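Local atomic coordinates of purine nucleoside phosphorylase (Thermus thermophilus, PDB entry 6TK9), a protein that probably catalyses the reversible phosphorolysis of purine nucleosides such as inosine and guanosine to the free base and ribose 1-phosphate. Residues F191-L197 and P238-A244; V81-E85 and W185-P189; A137-R141 and I217-H221. Residue numbers count along the deposited sequence, not the author numbering.

Contact 1 of 3, residues F191-L197 and P238-A244; sequences FASRAEL and PEREHHA
A capping box opens helix 194-202, and its first turn packs against the irregular loop P238-A244. F191, A192 and S193 are extended (psi 143 to 164°); S193, chi1 p, is the N-cap. Its OG accepts from E196 N (2.9 Å) while S193 N donates to E196 OE1 (2.7 Å), satisfying amides that the helix cannot. P238 follows strand 225-235 and comes closest to the helix, its CA 4.6 Å from R194 CA; lacking an amide hydrogen, it can pack without leaving a donor unpaired, and its CD lies 4.0 Å from L197 CB. P238 O takes a hydrogen bond from R194 NH1 (2.9 Å). E239 points its CB away from the helix segment; its OE2 forms a salt bridge with R201 of the same chain. R240 is extended and gives its O to the same R194 NH1 (2.8 Å). The long arginine, m at chi1 and t at chi2 and chi3, thus ties two loop carbonyls together, while its NH2 forms a salt bridge with E157 of a second subunit. Beyond E241, whose CA lies 3.8 Å from R194 NH2, exposed H242 takes positive phi (61°), and the chain returns at H243. That buried imidazole, chi1 t, meets F156 of the second subunit edge-to-face, so loop and helix start together build a subunit interface. F191, chi1 m, sets its CB over the H243 ring in a CH-pi contact, 4.1 Å from the centroid, and its CD1 lies 3.5 Å from H243 NE2.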
loop_
_atom_site.group_PDB
_atom_site.type_symbol
_atom_site.label_atom_id
_atom_site.label_comp_id
_atom_site.label_asym_id
_atom_site.label_seq_id
_atom_site.Cartn_x
_atom_site.Cartn_y
_atom_site.Cartn_z
ATOM N N PHE A 191 15.168 3.892 -18.980
ATOM C CA PHE A 191 14.969 4.285 -17.564
ATOM C C PHE A 191 13.487 4.031 -17.221
ATOM O O PHE A 191 12.671 3.858 -18.121
ATOM C CB PHE A 191 15.456 5.718 -17.301
ATOM C CG PHE A 191 16.956 5.900 -17.196
ATOM C CD1 PHE A 191 17.682 5.303 -16.175
ATOM C CD2 PHE A 191 17.649 6.693 -18.114
ATOM C CE1 PHE A 191 19.054 5.493 -16.072
ATOM C CE2 PHE A 191 19.023 6.876 -18.017
ATOM C CZ PHE A 191 19.724 6.268 -17.000
ATOM N N ALA A 192 13.172 3.956 -15.935
ATOM C CA ALA A 192 11.822 3.714 -15.409
ATOM C C ALA A 192 10.905 4.877 -15.803
ATOM O O ALA A 192 11.385 6.013 -15.805
ATOM C CB ALA A 192 11.908 3.574 -13.915
ATOM N N SER A 193 9.634 4.586 -16.121
ATOM C CA SER A 193 8.539 5.585 -16.186
ATOM C C SER A 193 8.335 6.154 -14.780
ATOM O O SER A 193 8.797 5.517 -13.794
ATOM C CB SER A 193 7.252 5.000 -16.694
ATOM O OG SER A 193 6.589 4.272 -15.656
ATOM N N ARG A 194 7.633 7.287 -14.691
ATOM C CA ARG A 194 7.208 7.878 -13.404
ATOM C C ARG A 194 6.485 6.791 -12.593
ATOM O O ARG A 194 6.892 6.544 -11.439
ATOM C CB ARG A 194 6.362 9.127 -13.652
ATOM C CG ARG A 194 7.149 10.310 -14.195
ATOM C CD ARG A 194 6.341 11.585 -14.076
ATOM N NE ARG A 194 6.905 12.713 -14.803
ATOM C CZ ARG A 194 7.845 13.538 -14.350
ATOM N NH1 ARG A 194 8.373 13.377 -13.147
ATOM N NH2 ARG A 194 8.267 14.523 -15.119
ATOM N N ALA A 195 5.505 6.113 -13.194
ATOM C CA ALA A 195 4.638 5.125 -12.522
ATOM C C ALA A 195 5.469 3.924 -12.071
ATOM O O ALA A 195 5.196 3.408 -10.964
ATOM C CB ALA A 195 3.526 4.709 -13.442
ATOM N N GLU A 196 6.457 3.507 -12.877
ATOM C CA GLU A 196 7.391 2.419 -12.491
ATOM C C GLU A 196 8.230 2.878 -11.292
ATOM O O GLU A 196 8.403 2.064 -10.360
ATOM C CB GLU A 196 8.276 2.006 -13.660
ATOM C CG GLU A 196 7.585 1.096 -14.651
ATOM C CD GLU A 196 8.274 1.006 -16.009
ATOM O OE1 GLU A 196 9.053 1.946 -16.326
ATOM O OE2 GLU A 196 8.053 -0.012 -16.739
ATOM N N LEU A 197 8.726 4.121 -11.275
ATOM C CA LEU A 197 9.528 4.591 -10.114
ATOM C C LEU A 197 8.637 4.544 -8.869
ATOM O O LEU A 197 9.100 4.020 -7.818
ATOM C CB LEU A 197 10.067 6.002 -10.335
ATOM C CG LEU A 197 11.188 6.171 -11.363
ATOM C CD1 LEU A 197 11.538 7.652 -11.487
ATOM C CD2 LEU A 197 12.423 5.348 -10.997
ATOM N N PRO A 238 9.428 10.544 -9.028
ATOM C CA PRO A 238 8.532 10.899 -10.134
ATOM C C PRO A 238 7.600 12.104 -9.925
ATOM O O PRO A 238 6.878 12.435 -10.836
ATOM C CB PRO A 238 7.663 9.637 -10.273
ATOM C CG PRO A 238 7.640 9.029 -8.874
ATOM C CD PRO A 238 9.019 9.314 -8.316
ATOM N N GLU A 239 7.616 12.746 -8.758
ATOM C CA GLU A 239 6.806 13.977 -8.553
ATOM C C GLU A 239 7.757 15.184 -8.525
ATOM O O GLU A 239 7.478 16.136 -7.787
ATOM C CB GLU A 239 5.840 13.796 -7.374
ATOM C CG GLU A 239 6.343 12.931 -6.233
ATOM C CD GLU A 239 6.062 11.431 -6.255
ATOM O OE1 GLU A 239 4.899 11.004 -6.026
ATOM O OE2 GLU A 239 7.028 10.683 -6.443
ATOM N N ARG A 240 8.803 15.118 -9.366
ATOM C CA ARG A 240 9.851 16.137 -9.661
ATOM C C ARG A 240 10.120 16.059 -11.174
ATOM O O ARG A 240 10.180 14.915 -11.664
ATOM C CB ARG A 240 11.110 15.817 -8.837
ATOM C CG ARG A 240 11.313 16.704 -7.616
ATOM C CD ARG A 240 11.678 16.003 -6.316
ATOM N NE ARG A 240 13.105 15.778 -6.102
ATOM C CZ ARG A 240 13.676 15.445 -4.935
ATOM N NH1 ARG A 240 12.951 15.275 -3.839
ATOM N NH2 ARG A 240 14.985 15.275 -4.867
ATOM N N GLU A 241 10.243 17.174 -11.911
ATOM C CA GLU A 241 10.493 17.122 -13.388
ATOM C C GLU A 241 11.897 16.552 -13.649
ATOM O O GLU A 241 12.726 16.564 -12.722
ATOM C CB GLU A 241 10.312 18.484 -14.079
ATOM C CG GLU A 241 11.273 19.577 -13.621
ATOM C CD GLU A 241 11.847 20.452 -14.730
ATOM O OE1 GLU A 241 12.282 19.893 -15.771
ATOM O OE2 GLU A 241 11.871 21.694 -14.549
ATOM N N HIS A 242 12.146 16.069 -14.869
ATOM C CA HIS A 242 13.470 15.618 -15.393
ATOM C C HIS A 242 14.035 14.453 -14.561
ATOM O O HIS A 242 14.255 14.616 -13.337
ATOM C CB HIS A 242 14.465 16.792 -15.528
ATOM C CG HIS A 242 14.786 17.165 -16.945
ATOM N ND1 HIS A 242 16.008 16.864 -17.538
ATOM C CD2 HIS A 242 14.059 17.801 -17.893
ATOM C CE1 HIS A 242 16.017 17.304 -18.783
ATOM N NE2 HIS A 242 14.832 17.880 -19.026
ATOM N N HIS A 243 14.202 13.305 -15.227
ATOM C CA HIS A 243 15.106 12.182 -14.861
ATOM C C HIS A 243 16.490 12.531 -15.417
ATOM O O HIS A 243 16.538 13.140 -16.500
ATOM C CB HIS A 243 14.575 10.850 -15.439
ATOM C CG HIS A 243 15.229 9.618 -14.900
ATOM N ND1 HIS A 243 14.497 8.592 -14.328
ATOM C CD2 HIS A 243 16.524 9.243 -14.831
ATOM C CE1 HIS A 243 15.315 7.637 -13.934
ATOM N NE2 HIS A 243 16.567 8.019 -14.220
ATOM N N ALA A 244 17.562 12.174 -14.710
ATOM C CA ALA A 244 18.960 12.276 -15.192
ATOM C C ALA A 244 19.112 11.539 -16.532
ATOM O O ALA A 244 18.402 10.537 -16.762
ATOM C CB ALA A 244 19.899 11.714 -14.153
#

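Contact 2 of 3, residues V81-E85 and W185-P189; sequences VHYYE and WFMGP. With PO4 (phosphate ion), chain G.
Two loops meet beside a bound phosphate ion, a position consistent with the phosphate-substrate site of a phosphorylase. V81 and H82 are extended, Y83 to E85 helical in phi/psi; opposite, W185 ends a strand, G188 takes positive phi (63°), easy without a side chain, and a cis peptide leads into P189. The nearest CA atoms are those of Y84 and P189, 5.2 Å apart. Y83 (chi1 t) presents its ring face to the edge of W185 (chi1 t, chi2 20°) in an offset edge-to-face pair, the centroids of the Y83 ring and the six-membered ring of W185 6.0 Å apart and the planes at 78°, with Y83 CB 3.9 Å from W185 CZ2. M187, p, t, m along its flexible chain, brings CE to 3.8 Å from Y83 CE2. Y84 takes chi1 p; its CB sits 3.5 Å from M187 O and 3.7 Å from P189 CD. H82 (chi1 m) links a carboxylate to the phosphate: in a His-carboxylate hydrogen bond ND1 donates to E85 OE2 (2.8 Å), which also accepts H82 N (2.6 Å), and NE2 donates to phosphate O1 (2.7 Å). S29, R80, A112 and S211 also bind this ion. The loops follow strands 72-78 and 179-185, while W185 leans on helix 213-222.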
loop_
_atom_site.group_PDB
_atom_site.type_symbol
_atom_site.label_atom_id
_atom_site.label_comp_id
_atom_site.label_asym_id
_atom_site.label_seq_id
_atom_site.Cartn_x
_atom_site.Cartn_y
_atom_site.Cartn_z
ATOM N N VAL A 81 29.269 -6.351 -16.913
ATOM C CA VAL A 81 28.259 -6.569 -17.982
ATOM C C VAL A 81 26.866 -6.543 -17.352
ATOM O O VAL A 81 26.719 -6.771 -16.126
ATOM C CB VAL A 81 28.530 -7.866 -18.760
ATOM C CG1 VAL A 81 29.900 -7.815 -19.415
ATOM C CG2 VAL A 81 28.390 -9.107 -17.894
ATOM N N HIS A 82 25.871 -6.232 -18.166
ATOM C CA HIS A 82 24.463 -6.093 -17.728
ATOM C C HIS A 82 23.580 -7.029 -18.545
ATOM O O HIS A 82 23.906 -7.333 -19.720
ATOM C CB HIS A 82 24.022 -4.636 -17.858
ATOM C CG HIS A 82 25.006 -3.688 -17.259
ATOM N ND1 HIS A 82 26.031 -3.129 -17.993
ATOM C CD2 HIS A 82 25.142 -3.229 -15.995
ATOM C CE1 HIS A 82 26.750 -2.353 -17.207
ATOM N NE2 HIS A 82 26.224 -2.394 -15.977
ATOM N N TYR A 83 22.492 -7.441 -17.926
ATOM C CA TYR A 83 21.336 -8.100 -18.567
ATOM C C TYR A 83 20.808 -7.218 -19.706
ATOM O O TYR A 83 20.423 -7.784 -20.715
ATOM C CB TYR A 83 20.307 -8.425 -17.486
ATOM C CG TYR A 83 19.141 -9.246 -17.947
ATOM C CD1 TYR A 83 19.305 -10.569 -18.297
ATOM C CD2 TYR A 83 17.859 -8.720 -17.957
ATOM C CE1 TYR A 83 18.227 -11.349 -18.676
ATOM C CE2 TYR A 83 16.768 -9.483 -18.345
ATOM C CZ TYR A 83 16.952 -10.804 -18.710
ATOM O OH TYR A 83 15.885 -11.562 -19.095
ATOM N N TYR A 84 20.844 -5.890 -19.615
ATOM C CA TYR A 84 20.243 -5.043 -20.683
ATOM C C TYR A 84 21.058 -5.180 -21.964
ATOM O O TYR A 84 20.472 -4.990 -23.019
ATOM C CB TYR A 84 20.040 -3.570 -20.305
ATOM C CG TYR A 84 21.262 -2.846 -19.810
ATOM C CD1 TYR A 84 22.268 -2.464 -20.692
ATOM C CD2 TYR A 84 21.418 -2.541 -18.466
ATOM C CE1 TYR A 84 23.406 -1.817 -20.248
ATOM C CE2 TYR A 84 22.544 -1.875 -18.011
ATOM C CZ TYR A 84 23.542 -1.523 -18.905
ATOM O OH TYR A 84 24.664 -0.879 -18.478
ATOM N N GLU A 85 22.346 -5.519 -21.873
ATOM C CA GLU A 85 23.234 -5.691 -23.057
ATOM C C GLU A 85 22.899 -7.007 -23.756
ATOM O O GLU A 85 23.429 -7.214 -24.840
ATOM C CB GLU A 85 24.713 -5.713 -22.678
ATOM C CG GLU A 85 25.226 -4.421 -22.063
ATOM C CD GLU A 85 26.593 -4.606 -21.430
ATOM O OE1 GLU A 85 27.567 -4.701 -22.203
ATOM O OE2 GLU A 85 26.675 -4.721 -20.178
ATOM N N TRP A 185 16.759 -4.084 -8.728
ATOM C CA TRP A 185 17.218 -4.456 -10.095
ATOM C C TRP A 185 16.088 -4.240 -11.101
ATOM O O TRP A 185 15.197 -5.066 -11.157
ATOM C CB TRP A 185 17.708 -5.917 -10.108
ATOM C CG TRP A 185 18.204 -6.423 -11.425
ATOM C CD1 TRP A 185 18.624 -5.681 -12.489
ATOM C CD2 TRP A 185 18.417 -7.791 -11.785
ATOM N NE1 TRP A 185 19.046 -6.498 -13.499
ATOM C CE2 TRP A 185 18.929 -7.793 -13.101
ATOM C CE3 TRP A 185 18.194 -9.010 -11.144
ATOM C CZ2 TRP A 185 19.211 -8.964 -13.789
ATOM C CZ3 TRP A 185 18.462 -10.171 -11.824
ATOM C CH2 TRP A 185 18.971 -10.145 -13.124
ATOM N N PHE A 186 16.129 -3.138 -11.841
ATOM C CA PHE A 186 15.232 -2.813 -12.981
ATOM C C PHE A 186 15.966 -3.229 -14.247
ATOM O O PHE A 186 17.144 -2.894 -14.353
ATOM C CB PHE A 186 14.914 -1.317 -12.992
ATOM C CG PHE A 186 13.942 -0.879 -14.054
ATOM C CD1 PHE A 186 12.586 -1.143 -13.924
ATOM C CD2 PHE A 186 14.378 -0.198 -15.175
ATOM C CE1 PHE A 186 11.683 -0.725 -14.891
ATOM C CE2 PHE A 186 13.473 0.206 -16.148
ATOM C CZ PHE A 186 12.121 -0.044 -15.999
ATOM N N MET A 187 15.317 -3.953 -15.159
ATOM C CA MET A 187 16.040 -4.670 -16.243
ATOM C C MET A 187 16.672 -3.654 -17.200
ATOM O O MET A 187 17.769 -3.926 -17.694
ATOM C CB MET A 187 15.128 -5.617 -17.021
ATOM C CG MET A 187 14.062 -4.926 -17.829
ATOM S SD MET A 187 13.014 -6.168 -18.568
ATOM C CE MET A 187 14.185 -6.975 -19.660
ATOM N N GLY A 188 16.001 -2.531 -17.455
ATOM C CA GLY A 188 16.468 -1.536 -18.435
ATOM C C GLY A 188 16.504 -2.136 -19.834
ATOM O O GLY A 188 15.898 -3.184 -20.069
ATOM N N PRO A 189 17.201 -1.504 -20.807
ATOM C CA PRO A 189 18.011 -0.299 -20.582
ATOM C C PRO A 189 17.296 1.062 -20.603
ATOM O O PRO A 189 17.934 2.041 -20.303
ATOM C CB PRO A 189 18.918 -0.302 -21.816
ATOM C CG PRO A 189 18.031 -0.851 -22.892
ATOM C CD PRO A 189 17.250 -1.953 -22.208
HETATM P P PO4 G . 26.197 0.018 -12.976
HETATM O O1 PO4 G . 26.910 -1.104 -13.748
HETATM O O2 PO4 G . 25.496 0.957 -13.954
HETATM O O3 PO4 G . 27.185 0.825 -12.159
HETATM O O4 PO4 G . 25.198 -0.624 -12.018
#

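Contact 3 of 3, residues A137-R141 and I217-H221; sequences ANPLR and IALRH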
loop_
_atom_site.group_PDB
_atom_site.type_symbol
_atom_site.label_atom_id
_atom_site.label_comp_id
_atom_site.label_asym_id
_atom_site.label_seq_id
_atom_site.Cartn_x
_atom_site.Cartn_y
_atom_site.Cartn_z
ATOM N N ALA A 137 14.607 -12.462 -14.024
ATOM C CA ALA A 137 15.724 -13.363 -14.401
ATOM C C ALA A 137 16.551 -13.711 -13.158
ATOM O O ALA A 137 16.635 -12.892 -12.220
ATOM C CB ALA A 137 16.563 -12.721 -15.479
ATOM N N ASN A 138 17.103 -14.915 -13.133
ATOM C CA ASN A 138 17.838 -15.440 -11.968
ATOM C C ASN A 138 19.028 -16.224 -12.494
ATOM O O ASN A 138 18.903 -17.135 -13.297
ATOM C CB ASN A 138 16.930 -16.244 -11.046
ATOM C CG ASN A 138 17.632 -16.568 -9.745
ATOM O OD1 ASN A 138 18.707 -17.177 -9.751
ATOM N ND2 ASN A 138 17.058 -16.134 -8.634
ATOM N N PRO A 139 20.246 -15.901 -12.042
ATOM C CA PRO A 139 21.422 -16.494 -12.651
ATOM C C PRO A 139 21.504 -17.988 -12.323
ATOM O O PRO A 139 22.205 -18.689 -13.027
ATOM C CB PRO A 139 22.545 -15.657 -12.039
ATOM C CG PRO A 139 22.008 -15.299 -10.678
ATOM C CD PRO A 139 20.554 -14.983 -10.939
ATOM N N LEU A 140 20.823 -18.442 -11.270
ATOM C CA LEU A 140 20.897 -19.870 -10.851
ATOM C C LEU A 140 19.928 -20.716 -11.673
ATOM O O LEU A 140 19.926 -21.925 -11.469
ATOM C CB LEU A 140 20.559 -20.009 -9.367
ATOM C CG LEU A 140 21.498 -19.261 -8.441
ATOM C CD1 LEU A 140 21.176 -19.559 -6.984
ATOM C CD2 LEU A 140 22.942 -19.605 -8.771
ATOM N N ARG A 141 19.078 -20.098 -12.495
ATOM C CA ARG A 141 18.080 -20.865 -13.278
ATOM C C ARG A 141 18.852 -21.779 -14.228
ATOM O O ARG A 141 19.626 -21.236 -15.019
ATOM C CB ARG A 141 17.113 -19.979 -14.065
ATOM C CG ARG A 141 16.276 -20.792 -15.036
ATOM C CD ARG A 141 15.076 -20.047 -15.570
ATOM N NE ARG A 141 14.262 -20.888 -16.436
ATOM C CZ ARG A 141 14.151 -20.733 -17.751
ATOM N NH1 ARG A 141 14.775 -19.735 -18.353
ATOM N NH2 ARG A 141 13.384 -21.549 -18.456
ATOM N N ILE A 217 23.223 -12.820 -5.805
ATOM C CA ILE A 217 22.610 -14.184 -5.744
ATOM C C ILE A 217 23.677 -15.239 -6.075
ATOM O O ILE A 217 23.794 -16.233 -5.327
ATOM C CB ILE A 217 21.385 -14.293 -6.681
ATOM C CG1 ILE A 217 20.256 -13.362 -6.233
ATOM C CG2 ILE A 217 20.911 -15.734 -6.775
ATOM C CD1 ILE A 217 19.148 -13.193 -7.243
ATOM N N ALA A 218 24.419 -15.039 -7.165
ATOM C CA ALA A 218 25.517 -15.930 -7.622
ATOM C C ALA A 218 26.541 -16.127 -6.494
ATOM O O ALA A 218 26.968 -17.286 -6.278
ATOM C CB ALA A 218 26.154 -15.374 -8.877
ATOM N N LEU A 219 26.896 -15.046 -5.792
ATOM C CA LEU A 219 27.967 -15.029 -4.767
ATOM C C LEU A 219 27.481 -15.650 -3.450
ATOM O O LEU A 219 28.328 -16.288 -2.769
ATOM C CB LEU A 219 28.470 -13.598 -4.577
ATOM C CG LEU A 219 29.447 -13.134 -5.655
ATOM C CD1 LEU A 219 29.638 -11.635 -5.611
ATOM C CD2 LEU A 219 30.783 -13.835 -5.504
ATOM N N ARG A 220 26.198 -15.529 -3.093
ATOM C CA ARG A 220 25.686 -16.150 -1.832
ATOM C C ARG A 220 25.493 -17.650 -2.074
ATOM O O ARG A 220 25.695 -18.447 -1.131
ATOM C CB ARG A 220 24.409 -15.466 -1.339
ATOM C CG ARG A 220 24.618 -14.025 -0.902
ATOM C CD ARG A 220 25.440 -13.853 0.360
ATOM N NE ARG A 220 24.985 -14.686 1.455
ATOM C CZ ARG A 220 25.729 -15.573 2.087
ATOM N NH1 ARG A 220 27.010 -15.722 1.789
ATOM N NH2 ARG A 220 25.187 -16.324 3.021
ATOM N N HIS A 221 25.155 -18.031 -3.305
ATOM C CA HIS A 221 25.168 -19.448 -3.761
ATOM C C HIS A 221 26.523 -20.076 -3.395
ATOM O O HIS A 221 26.528 -21.175 -2.810
ATOM C CB HIS A 221 24.840 -19.490 -5.257
ATOM C CG HIS A 221 24.870 -20.844 -5.874
ATOM N ND1 HIS A 221 25.789 -21.186 -6.854
ATOM C CD2 HIS A 221 24.082 -21.922 -5.691
ATOM C CE1 HIS A 221 25.579 -22.436 -7.230
ATOM N NE2 HIS A 221 24.542 -22.912 -6.528
#
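An Asx turn merged with a type I beta turn presents a small apolar surface to helix 213-222. N138 OD1 accepts from L140 N at 2.9 Å, and R141 N reaches N138 O at 3.1 Å, closing the turn; asparagine suits the first position because its short carbonyl arm meets the amide two residues on. P139, with phi fixed near -69° by its ring, fits the second, and its CG lies 4.1 Å from I217 CG2. In this phosphorylase fold the turn belongs to the loop after strand 124-133, and the helix precedes strand 225-235 of the same mixed sheet. I217 and H221, one helical turn apart, flank L140: its CD1 is 3.8 Å from I217 CG2, and its CD2 sits over the H221 ring, a CH-pi contact 3.8 Å from the centroid. The small A218 lets P139 CG come within 4.3 Å of its N. H221 NE2 is hydrogen-bonded to N144 OD1, leaving the imidazole face to leucine, while N138 ND2 is hydrogen-bonded to S190 OG of a neighbouring subunit.

In the fold
Contact 2 is the middle member of the set: its centre lies about 17 Å from that of contact 1 and 15 Å from that of contact 3, whereas contacts 1 and 3 are 29 Å apart between centres. F186 packs against F191, A192 and E196 of contact 1, and W185 CZ3 lies 3.3 Å from A137 O of contact 3. Along the chain contact 2 closes before contact 1 opens, while contact 3 alternates with both. All draw on loops leaving strands of one mixed sheet, among them 72-78, 124-133, 179-185 and 225-235. In the six-chain assembly, contact 2 meets contact 3 of another copy, where Y83 and R141 pair, joining the loop that carries the phosphate-binding H82 to the subunit interface.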